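Local coordinates for protein similar to metal-dependent hydrolase (Staphylococcus aureus subsp. aureus Mu50, PDB 3ESH) that is probably a metal-dependent hydrolase of the metallo-beta-lactamase superfamily, whose natural substrate is not established, at residues 12-18 and 43-49; 64-70 and 114-120; 107-113 and 203-207. All blocks are in the same frame, centred on the assembly; numbering follows the deposited sequence.

Contact 1. Residues 12-18 and 43-49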
ATOM      1  N   ASN A  12     -13.946 -25.537 -29.826  1.00 43.64           N
ATOM      2  CA  ASN A  12     -15.017 -24.601 -30.119  1.00 42.72           C
ATOM      3  C   ASN A  12     -15.995 -24.489 -28.945  1.00 41.32           C
ATOM      4  O   ASN A  12     -16.977 -25.234 -28.870  1.00 41.16           O
ATOM      5  CB  ASN A  12     -15.768 -25.069 -31.360  1.00 43.87           C
ATOM      6  CG  ASN A  12     -16.584 -23.977 -31.991  1.00 45.25           C
ATOM      7  OD1 ASN A  12     -17.328 -23.275 -31.315  1.00 47.27           O
ATOM      8  ND2 ASN A  12     -16.455 -23.827 -33.305  1.00 47.12           N
ATOM      9  N   GLY A  13     -15.729 -23.555 -28.040  1.00 39.63           N
ATOM     10  CA  GLY A  13     -16.596 -23.358 -26.897  1.00 37.68           C
ATOM     11  C   GLY A  13     -17.628 -22.277 -27.145  1.00 38.15           C
ATOM     12  O   GLY A  13     -18.262 -21.781 -26.213  1.00 36.99           O
ATOM     13  N   GLY A  14     -17.790 -21.913 -28.412  1.00 38.48           N
ATOM     14  CA  GLY A  14     -18.758 -20.894 -28.776  1.00 39.06           C
ATOM     15  C   GLY A  14     -18.106 -19.595 -29.202  1.00 38.89           C
ATOM     16  O   GLY A  14     -16.926 -19.558 -29.543  1.00 39.23           O
ATOM     17  N   ASN A  15     -18.879 -18.520 -29.179  1.00 40.10           N
ATOM     18  CA  ASN A  15     -18.374 -17.211 -29.564  1.00 43.21           C
ATOM     19  C   ASN A  15     -19.247 -16.096 -28.987  1.00 43.40           C
ATOM     20  O   ASN A  15     -20.361 -16.329 -28.532  1.00 44.10           O
ATOM     21  CB  ASN A  15     -18.361 -17.073 -31.090  1.00 43.91           C
ATOM     22  CG  ASN A  15     -19.752 -16.820 -31.658  1.00 44.94           C
ATOM     23  OD1 ASN A  15     -20.613 -17.707 -31.636  1.00 46.11           O
ATOM     24  ND2 ASN A  15     -19.988 -15.602 -32.140  1.00 43.70           N
ATOM     25  N   THR A  16     -18.720 -14.877 -29.036  1.00 43.44           N
ATOM     26  CA  THR A  16     -19.425 -13.700 -28.555  1.00 43.45           C
ATOM     27  C   THR A  16     -19.051 -12.509 -29.438  1.00 43.48           C
ATOM     28  O   THR A  16     -17.968 -12.470 -30.004  1.00 43.39           O
ATOM     29  CB  THR A  16     -19.039 -13.361 -27.095  1.00 43.38           C
ATOM     30  OG1 THR A  16     -17.642 -13.036 -27.033  1.00 44.77           O
ATOM     31  CG2 THR A  16     -19.337 -14.531 -26.174  1.00 41.08           C
ATOM     32  N   LYS A  17     -19.964 -11.557 -29.572  1.00 43.05           N
ATOM     33  CA  LYS A  17     -19.693 -10.370 -30.354  1.00 42.42           C
ATOM     34  C   LYS A  17     -19.730  -9.204 -29.373  1.00 42.32           C
ATOM     35  O   LYS A  17     -20.784  -8.879 -28.823  1.00 43.04           O
ATOM     36  CB  LYS A  17     -20.728 -10.200 -31.476  1.00 43.32           C
ATOM     37  CG  LYS A  17     -20.610 -11.255 -32.590  1.00 43.10           C
ATOM     38  CD  LYS A  17     -21.239 -10.802 -33.926  1.00 47.22           C
ATOM     39  CE  LYS A  17     -22.741 -11.018 -33.996  1.00 47.96           C
ATOM     40  NZ  LYS A  17     -23.075 -12.476 -34.080  1.00 49.51           N
HETATM   41  N   MSE A  18     -18.559  -8.611 -29.134  1.00 41.49           N
HETATM   42  CA  MSE A  18     -18.426  -7.495 -28.214  1.00 39.80           C
HETATM   43  C   MSE A  18     -18.149  -6.214 -28.977  1.00 39.10           C
HETATM   44  O   MSE A  18     -17.546  -6.249 -30.040  1.00 39.39           O
HETATM   45  CB  MSE A  18     -17.278  -7.756 -27.236  1.00 41.61           C
HETATM   46  CG  MSE A  18     -17.405  -8.979 -26.377  1.00 42.64           C
HETATM   47 SE   MSE A  18     -19.022  -8.952 -25.374  1.00 44.54          SE
HETATM   48  CE  MSE A  18     -19.844 -10.429 -26.253  1.00 42.72           C
ATOM     49  N   GLN A  43     -19.700  -4.186 -33.415  1.00 39.37           N
ATOM     50  CA  GLN A  43     -19.310  -5.399 -32.711  1.00 39.06           C
ATOM     51  C   GLN A  43     -18.276  -6.166 -33.508  1.00 39.17           C
ATOM     52  O   GLN A  43     -18.394  -6.260 -34.727  1.00 41.70           O
ATOM     53  CB  GLN A  43     -20.518  -6.319 -32.514  1.00 41.17           C
ATOM     54  CG  GLN A  43     -21.806  -5.647 -32.056  1.00 42.89           C
ATOM     55  CD  GLN A  43     -22.970  -6.627 -31.973  1.00 44.67           C
ATOM     56  OE1 GLN A  43     -23.394  -7.191 -32.983  1.00 45.13           O
ATOM     57  NE2 GLN A  43     -23.483  -6.842 -30.765  1.00 43.32           N
ATOM     58  N   ILE A  44     -17.265  -6.712 -32.831  1.00 37.49           N
ATOM     59  CA  ILE A  44     -16.258  -7.526 -33.506  1.00 36.60           C
ATOM     60  C   ILE A  44     -16.485  -8.947 -33.011  1.00 38.29           C
ATOM     61  O   ILE A  44     -16.945  -9.144 -31.887  1.00 39.74           O
ATOM     62  CB  ILE A  44     -14.809  -7.089 -33.195  1.00 35.75           C
ATOM     63  CG1 ILE A  44     -14.458  -7.402 -31.743  1.00 33.56           C
ATOM     64  CG2 ILE A  44     -14.640  -5.602 -33.531  1.00 32.28           C
ATOM     65  CD1 ILE A  44     -12.985  -7.237 -31.410  1.00 33.66           C
ATOM     66  N   ASN A  45     -16.173  -9.934 -33.845  1.00 40.20           N
ATOM     67  CA  ASN A  45     -16.392 -11.323 -33.492  1.00 41.87           C
ATOM     68  C   ASN A  45     -15.273 -11.925 -32.669  1.00 41.87           C
ATOM     69  O   ASN A  45     -14.121 -11.957 -33.103  1.00 42.57           O
ATOM     70  CB  ASN A  45     -16.595 -12.164 -34.747  1.00 43.33           C
ATOM     71  CG  ASN A  45     -17.118 -13.539 -34.429  1.00 45.29           C
ATOM     72  OD1 ASN A  45     -18.211 -13.678 -33.879  1.00 46.17           O
ATOM     73  ND2 ASN A  45     -16.338 -14.570 -34.759  1.00 47.25           N
ATOM     74  N   LEU A  46     -15.623 -12.424 -31.485  1.00 40.07           N
ATOM     75  CA  LEU A  46     -14.650 -13.024 -30.592  1.00 38.15           C
ATOM     76  C   LEU A  46     -14.959 -14.457 -30.195  1.00 38.75           C
ATOM     77  O   LEU A  46     -15.805 -14.706 -29.332  1.00 41.31           O
ATOM     78  CB  LEU A  46     -14.510 -12.203 -29.308  1.00 37.22           C
ATOM     79  CG  LEU A  46     -13.944 -10.783 -29.360  1.00 34.61           C
ATOM     80  CD1 LEU A  46     -14.082 -10.182 -27.983  1.00 35.19           C
ATOM     81  CD2 LEU A  46     -12.482 -10.786 -29.808  1.00 33.39           C
ATOM     82  N   PRO A  47     -14.277 -15.425 -30.821  1.00 38.03           N
ATOM     83  CA  PRO A  47     -14.522 -16.820 -30.468  1.00 36.01           C
ATOM     84  C   PRO A  47     -14.150 -17.024 -28.989  1.00 34.64           C
ATOM     85  O   PRO A  47     -13.303 -16.310 -28.447  1.00 32.50           O
ATOM     86  CB  PRO A  47     -13.560 -17.593 -31.373  1.00 35.31           C
ATOM     87  CG  PRO A  47     -13.419 -16.707 -32.552  1.00 39.38           C
ATOM     88  CD  PRO A  47     -13.356 -15.322 -31.962  1.00 38.31           C
ATOM     89  N   THR A  48     -14.798 -17.992 -28.351  1.00 33.45           N
ATOM     90  CA  THR A  48     -14.480 -18.344 -26.973  1.00 34.48           C
ATOM     91  C   THR A  48     -14.076 -19.820 -27.101  1.00 34.07           C
ATOM     92  O   THR A  48     -14.869 -20.723 -26.829  1.00 34.19           O
ATOM     93  CB  THR A  48     -15.701 -18.185 -26.041  1.00 34.66           C
ATOM     94  OG1 THR A  48     -16.770 -19.031 -26.498  1.00 36.79           O
ATOM     95  CG2 THR A  48     -16.183 -16.737 -26.025  1.00 35.66           C
ATOM     96  N   HIS A  49     -12.842 -20.040 -27.552  1.00 34.23           N
ATOM     97  CA  HIS A  49     -12.310 -21.385 -27.786  1.00 34.65           C
ATOM     98  C   HIS A  49     -11.275 -21.859 -26.763  1.00 35.34           C
ATOM     99  O   HIS A  49     -10.113 -21.463 -26.803  1.00 35.79           O
ATOM    100  CB  HIS A  49     -11.682 -21.475 -29.186  1.00 35.41           C
ATOM    101  CG  HIS A  49     -12.645 -21.259 -30.316  1.00 37.70           C
ATOM    102  ND1 HIS A  49     -14.012 -21.276 -30.155  1.00 37.60           N
ATOM    103  CD2 HIS A  49     -12.425 -21.016 -31.631  1.00 36.05           C
ATOM    104  CE1 HIS A  49     -14.596 -21.046 -31.322  1.00 36.56           C
ATOM    105  NE2 HIS A  49     -13.655 -20.885 -32.232  1.00 36.92           N
TER
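Q43 packs its CB against K17 CB where strand 43-47 begins to run antiparallel to strand 15-19, making a two-stranded ribbon apart from the two larger sheets of this metallo-beta-lactamase fold. Next comes I44, in a hydrogen-bonded pair with M18: I44 N reaches M18 O at 2.8 Å, while the return bond from M18 N to I44 O is longer, 3.2 Å, and bent to 138°. N45 faces K17 in a non-hydrogen-bonded pair. With its CG anti to the backbone N (chi1 -168°), it swings OD1 back over strand 15-19, where N15 ND2 gives it a weak bond of 3.1 Å and K17 CG lies alongside. The far end of K17 leads away to a salt bridge with D82, whose backbone N also holds N15 OD1. L46 pairs with T16, its N donating 2.8 Å to T16 O nearly along the C=O axis. On the face of T16, M18, I44 and L46, the leucine crosses selenomethionine M18 at about a right angle, CD1 to CG 3.9 Å, and M23 of helix 20-24 touches both. P47 has no N-H to offer and suits its non-hydrogen-bonded place opposite N15. T48 carries the ladder past the strand end: its N bonds G14 O at 2.9 Å, almost straight at 173°, and its methyl CG2 meets T16 CG2. Glycine fits at G13, where a CB would run into T48 O, and at G14, whose backbone angles would jam one against the preceding carbonyl O. H49 closes the segment with P47 CB centred 3.4 Å above one face of its ring. The ring lies beside the N12 side chain, pointing the same way, and its CE1 comes 3.5 Å from N12 OD1, which accepts G14 N in an Asx turn.

Contact 2. Residues 64-70 and 114-120; sequences AGIGNGK and AAGLTDQ
K70 reaches across to A115 and T118 and ties together two loops of the metallo-beta-lactamase fold, one following strand 59-61 and the other following helix 111-114. Its NZ donates to A115 O at 2.9 Å, to T118 O at 3.1 Å and to T118 OG1, at a modelled 2.5 Å that is doubtfully short. The T118 carbonyl is approached from well above its plane, whereas that of A115 is met with only a slight tilt. Bends at chi2, chi3 and chi4 curl the lysine back over 114-120, so that CG and CD lie against the same two carbonyls that NZ bonds. A long basic chain suits this task, because one ammonium group can gather two carbonyls, a hydroxyl and a water from an irregular loop. Water 1 takes its bond from K70 NZ at 2.6 Å and donates one to A114 O.

Further along, G116 N bonds G65 O at 2.9 Å, and the methyl A64 CB rests on L117 CD2 at 3.8 Å. Here the backbones nearly touch, G67 CA and G116 CA being 3.4 Å apart, a closeness that only glycines at both places permit; G65, G67 and G69 also hold positive phi. The 114-117 turn is closed by L117 N bonding A114 O. Outside the pair, G67 is joined by its backbone to S85, and G69 N donates to E84 OE2.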
ATOM      1  N   ALA A  64     -13.317 -22.381 -20.447  1.00 40.22           N
ATOM      2  CA  ALA A  64     -14.452 -23.246 -20.736  1.00 40.86           C
ATOM      3  C   ALA A  64     -15.517 -22.746 -21.693  1.00 40.69           C
ATOM      4  O   ALA A  64     -16.589 -23.336 -21.786  1.00 42.15           O
ATOM      5  CB  ALA A  64     -15.098 -23.663 -19.429  1.00 40.09           C
ATOM      6  N   GLY A  65     -15.244 -21.670 -22.409  1.00 40.88           N
ATOM      7  CA  GLY A  65     -16.244 -21.170 -23.338  1.00 40.44           C
ATOM      8  C   GLY A  65     -17.537 -20.700 -22.686  1.00 39.41           C
ATOM      9  O   GLY A  65     -17.589 -20.495 -21.476  1.00 39.39           O
ATOM     10  N   ILE A  66     -18.580 -20.537 -23.496  1.00 37.77           N
ATOM     11  CA  ILE A  66     -19.870 -20.065 -23.024  1.00 36.76           C
ATOM     12  C   ILE A  66     -20.861 -21.158 -22.643  1.00 36.34           C
ATOM     13  O   ILE A  66     -22.005 -20.867 -22.285  1.00 37.39           O
ATOM     14  CB  ILE A  66     -20.540 -19.150 -24.064  1.00 37.90           C
ATOM     15  CG1 ILE A  66     -20.513 -19.829 -25.441  1.00 39.84           C
ATOM     16  CG2 ILE A  66     -19.859 -17.782 -24.067  1.00 36.69           C
ATOM     17  CD1 ILE A  66     -21.075 -18.973 -26.571  1.00 40.71           C
ATOM     18  N   GLY A  67     -20.430 -22.411 -22.730  1.00 35.26           N
ATOM     19  CA  GLY A  67     -21.297 -23.516 -22.369  1.00 36.94           C
ATOM     20  C   GLY A  67     -22.543 -23.779 -23.203  1.00 37.89           C
ATOM     21  O   GLY A  67     -22.692 -23.276 -24.320  1.00 38.84           O
ATOM     22  N   ASN A  68     -23.455 -24.569 -22.628  1.00 38.01           N
ATOM     23  CA  ASN A  68     -24.705 -24.972 -23.287  1.00 38.49           C
ATOM     24  C   ASN A  68     -25.888 -24.740 -22.368  1.00 39.34           C
ATOM     25  O   ASN A  68     -25.952 -25.302 -21.283  1.00 41.41           O
ATOM     26  CB  ASN A  68     -24.611 -26.447 -23.666  1.00 37.14           C
ATOM     27  CG  ASN A  68     -23.458 -26.719 -24.596  1.00 37.87           C
ATOM     28  OD1 ASN A  68     -23.549 -26.471 -25.803  1.00 35.92           O
ATOM     29  ND2 ASN A  68     -22.348 -27.203 -24.041  1.00 37.32           N
ATOM     30  N   GLY A  69     -26.824 -23.907 -22.808  1.00 39.18           N
ATOM     31  CA  GLY A  69     -27.982 -23.595 -21.988  1.00 39.36           C
ATOM     32  C   GLY A  69     -27.710 -22.666 -20.807  1.00 39.43           C
ATOM     33  O   GLY A  69     -28.611 -22.418 -20.010  1.00 39.17           O
ATOM     34  N   LYS A  70     -26.486 -22.147 -20.689  1.00 40.45           N
ATOM     35  CA  LYS A  70     -26.116 -21.251 -19.585  1.00 42.09           C
ATOM     36  C   LYS A  70     -26.577 -19.802 -19.756  1.00 43.85           C
ATOM     37  O   LYS A  70     -27.135 -19.207 -18.831  1.00 43.61           O
ATOM     38  CB  LYS A  70     -24.597 -21.285 -19.378  1.00 42.14           C
ATOM     39  CG  LYS A  70     -24.075 -22.630 -18.885  1.00 40.23           C
ATOM     40  CD  LYS A  70     -24.643 -22.974 -17.507  1.00 40.65           C
ATOM     41  CE  LYS A  70     -24.135 -22.031 -16.428  1.00 36.60           C
ATOM     42  NZ  LYS A  70     -22.809 -22.449 -15.926  1.00 36.97           N
ATOM     43  N   ALA A 114     -15.865 -18.546 -18.154  1.00 36.29           N
ATOM     44  CA  ALA A 114     -16.338 -19.506 -17.161  1.00 36.56           C
ATOM     45  C   ALA A 114     -17.758 -20.063 -17.283  1.00 36.46           C
ATOM     46  O   ALA A 114     -18.113 -21.000 -16.575  1.00 38.29           O
ATOM     47  CB  ALA A 114     -16.150 -18.908 -15.780  1.00 36.59           C
ATOM     48  N   ALA A 115     -18.571 -19.513 -18.175  1.00 37.46           N
ATOM     49  CA  ALA A 115     -19.941 -20.011 -18.318  1.00 37.30           C
ATOM     50  C   ALA A 115     -20.027 -21.502 -18.641  1.00 37.88           C
ATOM     51  O   ALA A 115     -20.946 -22.193 -18.190  1.00 39.74           O
ATOM     52  CB  ALA A 115     -20.680 -19.219 -19.366  1.00 35.62           C
ATOM     53  N   GLY A 116     -19.071 -21.998 -19.417  1.00 37.94           N
ATOM     54  CA  GLY A 116     -19.080 -23.401 -19.790  1.00 36.66           C
ATOM     55  C   GLY A 116     -18.521 -24.346 -18.739  1.00 37.98           C
ATOM     56  O   GLY A 116     -18.220 -25.495 -19.046  1.00 39.09           O
ATOM     57  N   LEU A 117     -18.376 -23.869 -17.505  1.00 37.01           N
ATOM     58  CA  LEU A 117     -17.845 -24.702 -16.426  1.00 37.72           C
ATOM     59  C   LEU A 117     -18.886 -25.647 -15.834  1.00 37.94           C
ATOM     60  O   LEU A 117     -18.543 -26.701 -15.292  1.00 35.87           O
ATOM     61  CB  LEU A 117     -17.246 -23.839 -15.307  1.00 36.00           C
ATOM     62  CG  LEU A 117     -15.805 -23.361 -15.528  1.00 35.78           C
ATOM     63  CD1 LEU A 117     -15.341 -22.527 -14.332  1.00 33.44           C
ATOM     64  CD2 LEU A 117     -14.905 -24.580 -15.742  1.00 30.29           C
ATOM     65  N   THR A 118     -20.155 -25.273 -15.923  1.00 46.34           N
ATOM     66  CA  THR A 118     -21.221 -26.101 -15.396  1.00 47.18           C
ATOM     67  C   THR A 118     -22.394 -26.091 -16.354  1.00 48.71           C
ATOM     68  O   THR A 118     -22.492 -25.228 -17.221  1.00 48.76           O
ATOM     69  CB  THR A 118     -21.740 -25.567 -14.054  1.00 47.14           C
ATOM     70  OG1 THR A 118     -22.381 -24.305 -14.264  1.00 47.51           O
ATOM     71  CG2 THR A 118     -20.602 -25.415 -13.061  1.00 47.36           C
ATOM     72  N   ASP A 119     -23.285 -27.061 -16.216  1.00 50.69           N
ATOM     73  CA  ASP A 119     -24.478 -27.104 -17.034  1.00 53.18           C
ATOM     74  C   ASP A 119     -25.506 -26.434 -16.134  1.00 54.60           C
ATOM     75  O   ASP A 119     -25.170 -25.872 -15.112  1.00 55.20           O
ATOM     76  CB  ASP A 119     -24.910 -28.566 -17.296  1.00 53.44           C
ATOM     77  CG  ASP A 119     -24.974 -29.411 -16.019  1.00 54.60           C
ATOM     78  OD1 ASP A 119     -25.540 -28.945 -15.016  1.00 51.11           O
ATOM     79  OD2 ASP A 119     -24.466 -30.554 -16.026  1.00 54.10           O
ATOM     80  N   GLN A 120     -26.766 -26.455 -16.565  1.00 22.74           N
ATOM     81  CA  GLN A 120     -27.838 -25.833 -15.749  1.00 22.74           C
ATOM     82  C   GLN A 120     -28.041 -26.653 -14.480  1.00 22.74           C
ATOM     83  O   GLN A 120     -27.951 -27.884 -14.509  1.00 59.44           O
ATOM     84  CB  GLN A 120     -29.103 -25.822 -16.491  1.00 22.74           C
ATOM     85  CG  GLN A 120     -28.800 -25.443 -17.868  1.00 22.74           C
ATOM     86  CD  GLN A 120     -29.134 -26.562 -18.784  1.00 22.74           C
ATOM     87  OE1 GLN A 120     -28.529 -27.669 -18.737  1.00 22.74           O
ATOM     88  NE2 GLN A 120     -30.121 -26.306 -19.651  1.00 22.74           N
TER
HETATM   89  O   HOH W   1     -20.432 -21.771 -15.012  1.00 39.75           O

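Contact 3. Residues 107-113 and 203-207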
ATOM      1  N   THR A 107      -7.783 -18.344 -16.658  1.00 27.05           N
ATOM      2  CA  THR A 107      -7.013 -17.111 -16.729  1.00 27.13           C
ATOM      3  C   THR A 107      -7.750 -16.089 -15.865  1.00 28.73           C
ATOM      4  O   THR A 107      -7.131 -15.271 -15.200  1.00 29.46           O
ATOM      5  CB  THR A 107      -6.943 -16.580 -18.168  1.00 26.90           C
ATOM      6  OG1 THR A 107      -8.237 -16.114 -18.568  1.00 27.00           O
ATOM      7  CG2 THR A 107      -6.503 -17.677 -19.104  1.00 28.08           C
ATOM      8  N   HIS A 108      -9.079 -16.167 -15.894  1.00 28.21           N
ATOM      9  CA  HIS A 108      -9.953 -15.317 -15.100  1.00 30.83           C
ATOM     10  C   HIS A 108     -11.386 -15.847 -15.182  1.00 30.55           C
ATOM     11  O   HIS A 108     -11.679 -16.666 -16.027  1.00 31.11           O
ATOM     12  CB  HIS A 108      -9.849 -13.845 -15.529  1.00 32.11           C
ATOM     13  CG  HIS A 108     -10.258 -13.581 -16.943  1.00 34.99           C
ATOM     14  ND1 HIS A 108      -9.711 -14.252 -18.015  1.00 32.90           N
ATOM     15  CD2 HIS A 108     -11.106 -12.664 -17.463  1.00 33.98           C
ATOM     16  CE1 HIS A 108     -10.197 -13.759 -19.136  1.00 34.17           C
ATOM     17  NE2 HIS A 108     -11.048 -12.791 -18.831  1.00 34.80           N
HETATM   18  N   MSE A 109     -12.264 -15.389 -14.295  1.00 31.89           N
HETATM   19  CA  MSE A 109     -13.643 -15.887 -14.210  1.00 31.28           C
HETATM   20  C   MSE A 109     -14.779 -15.116 -14.893  1.00 31.73           C
HETATM   21  O   MSE A 109     -15.948 -15.297 -14.553  1.00 31.08           O
HETATM   22  CB  MSE A 109     -14.005 -16.106 -12.739  1.00 28.26           C
HETATM   23  CG  MSE A 109     -13.182 -17.172 -12.048  1.00 29.70           C
HETATM   24 SE   MSE A 109     -13.481 -19.003 -12.731  1.00 23.71          SE
HETATM   25  CE  MSE A 109     -15.370 -19.049 -12.316  1.00 27.27           C
ATOM     26  N   HIS A 110     -14.439 -14.270 -15.860  1.00 33.23           N
ATOM     27  CA  HIS A 110     -15.467 -13.530 -16.593  1.00 35.76           C
ATOM     28  C   HIS A 110     -16.369 -14.562 -17.309  1.00 35.27           C
ATOM     29  O   HIS A 110     -15.939 -15.692 -17.566  1.00 34.50           O
ATOM     30  CB  HIS A 110     -14.795 -12.565 -17.574  1.00 37.13           C
ATOM     31  CG  HIS A 110     -14.190 -11.369 -16.909  1.00 39.68           C
ATOM     32  ND1 HIS A 110     -13.393 -10.468 -17.579  1.00 42.50           N
ATOM     33  CD2 HIS A 110     -14.281 -10.915 -15.639  1.00 42.19           C
ATOM     34  CE1 HIS A 110     -13.022  -9.513 -16.749  1.00 42.71           C
ATOM     35  NE2 HIS A 110     -13.547  -9.758 -15.565  1.00 41.59           N
ATOM     36  N   PHE A 111     -17.605 -14.186 -17.622  1.00 34.91           N
ATOM     37  CA  PHE A 111     -18.536 -15.128 -18.239  1.00 36.80           C
ATOM     38  C   PHE A 111     -18.058 -15.721 -19.563  1.00 38.64           C
ATOM     39  O   PHE A 111     -18.276 -16.901 -19.831  1.00 39.46           O
ATOM     40  CB  PHE A 111     -19.916 -14.486 -18.431  1.00 37.69           C
ATOM     41  CG  PHE A 111     -20.042 -13.681 -19.691  1.00 40.16           C
ATOM     42  CD1 PHE A 111     -19.685 -12.339 -19.717  1.00 41.60           C
ATOM     43  CD2 PHE A 111     -20.510 -14.273 -20.861  1.00 40.52           C
ATOM     44  CE1 PHE A 111     -19.795 -11.593 -20.892  1.00 44.39           C
ATOM     45  CE2 PHE A 111     -20.627 -13.545 -22.042  1.00 42.84           C
ATOM     46  CZ  PHE A 111     -20.269 -12.200 -22.060  1.00 44.28           C
ATOM     47  N   ASP A 112     -17.408 -14.909 -20.389  1.00 38.75           N
ATOM     48  CA  ASP A 112     -16.921 -15.393 -21.671  1.00 38.85           C
ATOM     49  C   ASP A 112     -15.901 -16.524 -21.499  1.00 37.16           C
ATOM     50  O   ASP A 112     -15.564 -17.208 -22.454  1.00 37.18           O
ATOM     51  CB  ASP A 112     -16.323 -14.231 -22.494  1.00 41.06           C
ATOM     52  CG  ASP A 112     -15.388 -13.337 -21.680  1.00 43.74           C
ATOM     53  OD1 ASP A 112     -15.791 -12.886 -20.583  1.00 44.79           O
ATOM     54  OD2 ASP A 112     -14.241 -13.065 -22.151  1.00 50.72           O
ATOM     55  N   HIS A 113     -15.437 -16.738 -20.275  1.00 36.15           N
ATOM     56  CA  HIS A 113     -14.454 -17.789 -20.002  1.00 35.56           C
ATOM     57  C   HIS A 113     -14.945 -18.887 -19.053  1.00 35.21           C
ATOM     58  O   HIS A 113     -14.502 -20.028 -19.149  1.00 34.37           O
ATOM     59  CB  HIS A 113     -13.166 -17.193 -19.395  1.00 35.03           C
ATOM     60  CG  HIS A 113     -12.386 -16.312 -20.332  1.00 36.62           C
ATOM     61  ND1 HIS A 113     -12.899 -15.149 -20.873  1.00 37.12           N
ATOM     62  CD2 HIS A 113     -11.128 -16.423 -20.816  1.00 34.46           C
ATOM     63  CE1 HIS A 113     -11.994 -14.583 -21.652  1.00 36.07           C
ATOM     64  NE2 HIS A 113     -10.910 -15.336 -21.636  1.00 38.13           N
ATOM     65  N   HIS A 203      -0.039 -18.207 -23.342  1.00 35.31           N
ATOM     66  CA  HIS A 203      -1.371 -17.682 -23.554  1.00 35.52           C
ATOM     67  C   HIS A 203      -1.510 -16.568 -22.534  1.00 35.79           C
ATOM     68  O   HIS A 203      -1.592 -16.828 -21.339  1.00 35.92           O
ATOM     69  CB  HIS A 203      -2.441 -18.742 -23.304  1.00 35.94           C
ATOM     70  CG  HIS A 203      -3.834 -18.199 -23.360  1.00 38.21           C
ATOM     71  ND1 HIS A 203      -4.315 -17.505 -24.445  1.00 37.65           N
ATOM     72  CD2 HIS A 203      -4.831 -18.215 -22.444  1.00 37.80           C
ATOM     73  CE1 HIS A 203      -5.553 -17.107 -24.197  1.00 37.23           C
ATOM     74  NE2 HIS A 203      -5.884 -17.524 -22.993  1.00 39.86           N
HETATM   75  N   MSE A 204      -1.525 -15.329 -23.008  1.00 36.18           N
HETATM   76  CA  MSE A 204      -1.636 -14.182 -22.122  1.00 36.85           C
HETATM   77  C   MSE A 204      -3.072 -13.755 -21.809  1.00 37.18           C
HETATM   78  O   MSE A 204      -3.311 -12.632 -21.367  1.00 38.51           O
HETATM   79  CB  MSE A 204      -0.814 -13.022 -22.688  1.00 34.55           C
HETATM   80  CG  MSE A 204       0.644 -13.210 -22.364  1.00 32.75           C
HETATM   81 SE   MSE A 204       1.772 -12.019 -23.285  1.00 31.62          SE
HETATM   82  CE  MSE A 204       1.206 -10.407 -22.452  1.00 29.72           C
ATOM     83  N   GLY A 205      -4.023 -14.669 -22.011  1.00 37.98           N
ATOM     84  CA  GLY A 205      -5.410 -14.347 -21.722  1.00 37.54           C
ATOM     85  C   GLY A 205      -5.871 -12.995 -22.258  1.00 39.46           C
ATOM     86  O   GLY A 205      -5.436 -12.563 -23.318  1.00 39.38           O
ATOM     87  N   ASP A 206      -6.744 -12.318 -21.514  1.00 40.28           N
ATOM     88  CA  ASP A 206      -7.273 -11.037 -21.964  1.00 42.15           C
ATOM     89  C   ASP A 206      -6.337  -9.840 -21.815  1.00 42.68           C
ATOM     90  O   ASP A 206      -6.765  -8.694 -21.886  1.00 43.10           O
ATOM     91  CB  ASP A 206      -8.612 -10.751 -21.280  1.00 43.74           C
ATOM     92  CG  ASP A 206      -9.740 -11.586 -21.850  1.00 44.80           C
ATOM     93  OD1 ASP A 206      -9.526 -12.244 -22.890  1.00 46.42           O
ATOM     94  OD2 ASP A 206     -10.849 -11.588 -21.272  1.00 50.50           O
ATOM     95  N   ILE A 207      -5.056 -10.118 -21.617  1.00 43.39           N
ATOM     96  CA  ILE A 207      -4.061  -9.072 -21.500  1.00 44.21           C
ATOM     97  C   ILE A 207      -3.397  -8.978 -22.892  1.00 44.97           C
ATOM     98  O   ILE A 207      -2.589  -8.090 -23.163  1.00 46.50           O
ATOM     99  CB  ILE A 207      -3.046  -9.399 -20.345  1.00 44.50           C
ATOM    100  CG1 ILE A 207      -2.934  -8.199 -19.420  1.00 44.09           C
ATOM    101  CG2 ILE A 207      -1.672  -9.729 -20.885  1.00 45.04           C
ATOM    102  CD1 ILE A 207      -4.259  -7.700 -18.920  1.00 43.53           C
TER
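The HxHxDH signature of the metallo-beta-lactamase superfamily comprises H108, H110, D112 and H113 here, and of these H108, D112 and H113 approach D206 on the loop after strand 199-203. H108 NE2 gives D206 OD2 a weak bond of 2.7 Å, bent to 125°, with the oxygen at the ring edge and the ring and carboxylate planes 71° apart. Behind it, T107 OG1 lies beside H108 ND1, at a modelled distance too short to be relied on. D112 comes at D206 from the opposite direction; the carboxylates are nearly coplanar and their OD2 atoms stand 3.8 Å apart. In relatives with this alpha-beta/beta-alpha fold, such histidines and aspartates ligate one or two metals, the late aspartate commonly bridging the pair where there are two. H110, D206 and H185 face a common point, consistent with a metal site left vacant in this model. The H113 ring stacks with that of Y250. G205 takes a positive phi, and a CB there would crowd T107 CB. H203 is held through ND1 by L248 O, and T107 CG2 touches the edge of its ring, 3.8 Å from CD2.

The three contacts form a compact triangle, their centres 13 to 14 Å apart; contact 3 lies closest to the centre of the chain's fold, about 4 Å from it between centres. Contact 1 closes before either of the others opens, whereas contacts 2 and 3 cross, their segments alternating as 64-70, 107-113, 114-120 and 203-207. Helix 111-114 spans the junction of the middle two. Direct touches join all three: G13 O probably accepts from I66 N, A64 N probably bonds H113 O, and T48 CG2 packs on D112 O. Contacts 1 and 2 both pack against 107-113, which holds the probable metal-binding signature. That segment follows strand 103-105 of one large sheet and 203-207 follows strand 199-203 of the other, so contact 3 bridges both sheets at the probable active site.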